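Local coordinates for protein thiamine-monophosphate kinase (Aquifex aeolicus, PDB 1VQV) that catalyses the ATP-dependent phosphorylation of thiamine monophosphate to thiamine diphosphate, the active form of vitamin B1, and works as a homodimer, at residues P188-Y194 with Y262-F266. Residues are numbered along the deposited sequence; the frame is centred on the assembly and turned at random.
Sequences PTARIDY and YQLLF
Residues 188-190 run extended, then the chain kinks at R191, the centre of an inverse gamma turn (phi/psi -78/53) closed by a weak hydrogen bond from I192 N to A190 O (2.7 Å); a second hydrogen bond runs from Y194 N to R191 O (2.8 Å). Residues 262-266 pass alongside: Y262 has left-handed backbone angles (60/33) and the chain then straightens into a strand. The CA atoms of R191 and Q263 come nearest, 6.9 Å apart, and no backbone hydrogen bond joins the segments, so side chains make the contact. At one end P188 lies over a face of the Y262 ring in a CH-pi contact, its CG 3.9 Å from the ring centroid. In the middle R191 (chi1 and chi2 both m) brings NE to 3.0 Å from Q263 OE1, a weak hydrogen bond; its NH1 forms a salt bridge with D193 OD1 at 2.8 Å, and NH2 forms one with D278. At the far end L264 (mt) places CD1 3.4 Å from Y194 CB, and Y194 CE2 meets F266 CZ at 4.0 Å, while the Y194 hydroxyl hydrogen-bonds D278. The side chain of Y262 lies beside substrate-binding E260 and Mg-binding D207, so the P188 end borders the active site. The contact lies within the C-terminal α/β domain of this PurM-like fold, against the AIR synthase-related N-terminal domain, on whose helix 57-73 A190 and I192 pack; the loop leads from helix 176-186 to helix 195-201, and strand 263-268 runs antiparallel between strands 204-208 and 150-153, with S154, just past the latter, hydrogen-bonding Q263 OE1.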
loop_
_atom_site.group_PDB
_atom_site.type_symbol
_atom_site.label_atom_id
_atom_site.label_comp_id
_atom_site.label_asym_id
_atom_site.label_seq_id
_atom_site.Cartn_x
_atom_site.Cartn_y
_atom_site.Cartn_z
ATOM N N PRO B 188 1.148 6.843 19.440
ATOM C CA PRO B 188 0.056 6.081 20.056
ATOM C C PRO B 188 0.367 4.588 20.113
ATOM O O PRO B 188 1.211 4.108 19.373
ATOM C CB PRO B 188 -1.129 6.393 19.152
ATOM C CG PRO B 188 -0.484 6.573 17.812
ATOM C CD PRO B 188 0.737 7.386 18.133
ATOM N N THR B 189 -0.291 3.871 21.022
ATOM C CA THR B 189 -0.112 2.425 21.156
ATOM C C THR B 189 -1.443 1.741 20.825
ATOM O O THR B 189 -2.471 2.045 21.424
ATOM C CB THR B 189 0.326 2.011 22.593
ATOM O OG1 THR B 189 1.581 2.624 22.918
ATOM C CG2 THR B 189 0.500 0.501 22.684
ATOM N N ALA B 190 -1.429 0.846 19.842
ATOM C CA ALA B 190 -2.638 0.138 19.465
ATOM C C ALA B 190 -2.996 -0.777 20.626
ATOM O O ALA B 190 -2.113 -1.307 21.305
ATOM C CB ALA B 190 -2.405 -0.670 18.203
ATOM N N ARG B 191 -4.293 -0.959 20.841
ATOM C CA ARG B 191 -4.784 -1.792 21.923
ATOM C C ARG B 191 -4.679 -3.250 21.573
ATOM O O ARG B 191 -5.641 -4.000 21.682
ATOM C CB ARG B 191 -6.227 -1.426 22.217
ATOM C CG ARG B 191 -6.369 0.027 22.561
ATOM C CD ARG B 191 -5.273 0.433 23.516
ATOM N NE ARG B 191 -5.838 0.960 24.748
ATOM C CZ ARG B 191 -5.831 0.326 25.912
ATOM N NH1 ARG B 191 -5.276 -0.874 26.024
ATOM N NH2 ARG B 191 -6.398 0.895 26.959
ATOM N N ILE B 192 -3.486 -3.659 21.167
ATOM C CA ILE B 192 -3.277 -5.030 20.766
ATOM C C ILE B 192 -3.555 -5.952 21.929
ATOM O O ILE B 192 -3.632 -7.172 21.762
ATOM C CB ILE B 192 -1.849 -5.253 20.228
ATOM C CG1 ILE B 192 -1.762 -6.672 19.663
ATOM C CG2 ILE B 192 -0.818 -4.964 21.321
ATOM C CD1 ILE B 192 -0.509 -6.981 18.911
ATOM N N ASP B 193 -3.731 -5.347 23.102
ATOM C CA ASP B 193 -4.039 -6.060 24.345
ATOM C C ASP B 193 -5.542 -6.366 24.501
ATOM O O ASP B 193 -5.964 -6.936 25.494
ATOM C CB ASP B 193 -3.532 -5.244 25.548
ATOM C CG ASP B 193 -4.222 -3.890 25.689
ATOM O OD1 ASP B 193 -4.538 -3.233 24.682
ATOM O OD2 ASP B 193 -4.436 -3.450 26.828
ATOM N N TYR B 194 -6.332 -5.993 23.501
ATOM C CA TYR B 194 -7.775 -6.219 23.494
ATOM C C TYR B 194 -8.149 -7.270 22.454
ATOM O O TYR B 194 -9.333 -7.558 22.248
ATOM C CB TYR B 194 -8.513 -4.942 23.109
ATOM C CG TYR B 194 -8.872 -4.034 24.241
ATOM C CD1 TYR B 194 -7.896 -3.337 24.936
ATOM C CD2 TYR B 194 -10.207 -3.866 24.615
ATOM C CE1 TYR B 194 -8.233 -2.495 25.976
ATOM C CE2 TYR B 194 -10.558 -3.029 25.652
ATOM C CZ TYR B 194 -9.570 -2.345 26.329
ATOM O OH TYR B 194 -9.936 -1.514 27.358
ATOM N N TYR B 262 -7.369 6.224 18.407
ATOM C CA TYR B 262 -6.806 4.882 18.378
ATOM C C TYR B 262 -7.314 4.025 19.532
ATOM O O TYR B 262 -6.592 3.179 20.055
ATOM C CB TYR B 262 -5.282 4.937 18.410
ATOM C CG TYR B 262 -4.699 5.995 17.513
ATOM C CD1 TYR B 262 -4.195 7.177 18.052
ATOM C CD2 TYR B 262 -4.664 5.825 16.127
ATOM C CE1 TYR B 262 -3.670 8.171 17.240
ATOM C CE2 TYR B 262 -4.144 6.810 15.300
ATOM C CZ TYR B 262 -3.648 7.985 15.865
ATOM O OH TYR B 262 -3.152 8.986 15.055
ATOM N N GLN B 263 -8.558 4.265 19.931
ATOM C CA GLN B 263 -9.184 3.478 20.982
ATOM C C GLN B 263 -10.304 2.664 20.345
ATOM O O GLN B 263 -10.794 2.993 19.266
ATOM C CB GLN B 263 -9.739 4.375 22.092
ATOM C CG GLN B 263 -8.679 5.053 22.953
ATOM C CD GLN B 263 -7.730 4.071 23.637
ATOM O OE1 GLN B 263 -7.735 2.877 23.354
ATOM N NE2 GLN B 263 -6.905 4.581 24.530
ATOM N N LEU B 264 -10.703 1.593 21.011
ATOM C CA LEU B 264 -11.755 0.729 20.497
ATOM C C LEU B 264 -13.158 1.128 20.925
ATOM O O LEU B 264 -13.364 1.612 22.033
ATOM C CB LEU B 264 -11.506 -0.702 20.949
ATOM C CG LEU B 264 -10.216 -1.328 20.451
ATOM C CD1 LEU B 264 -9.971 -2.623 21.174
ATOM C CD2 LEU B 264 -10.315 -1.551 18.939
ATOM N N LEU B 265 -14.118 0.929 20.027
ATOM C CA LEU B 265 -15.526 1.195 20.309
ATOM C C LEU B 265 -16.185 -0.125 19.941
ATOM O O LEU B 265 -16.282 -0.460 18.764
ATOM C CB LEU B 265 -16.070 2.316 19.436
ATOM C CG LEU B 265 -17.576 2.549 19.537
ATOM C CD1 LEU B 265 -17.963 2.918 20.943
ATOM C CD2 LEU B 265 -17.978 3.651 18.583
ATOM N N PHE B 266 -16.607 -0.883 20.952
ATOM C CA PHE B 266 -17.201 -2.192 20.738
ATOM C C PHE B 266 -18.481 -2.382 21.525
ATOM O O PHE B 266 -18.827 -1.552 22.345
ATOM C CB PHE B 266 -16.180 -3.288 21.106
ATOM C CG PHE B 266 -15.618 -3.187 22.524
ATOM C CD1 PHE B 266 -15.920 -4.153 23.486
ATOM C CD2 PHE B 266 -14.766 -2.144 22.893
ATOM C CE1 PHE B 266 -15.379 -4.083 24.790
ATOM C CE2 PHE B 266 -14.227 -2.069 24.191
ATOM C CZ PHE B 266 -14.538 -3.042 25.135
#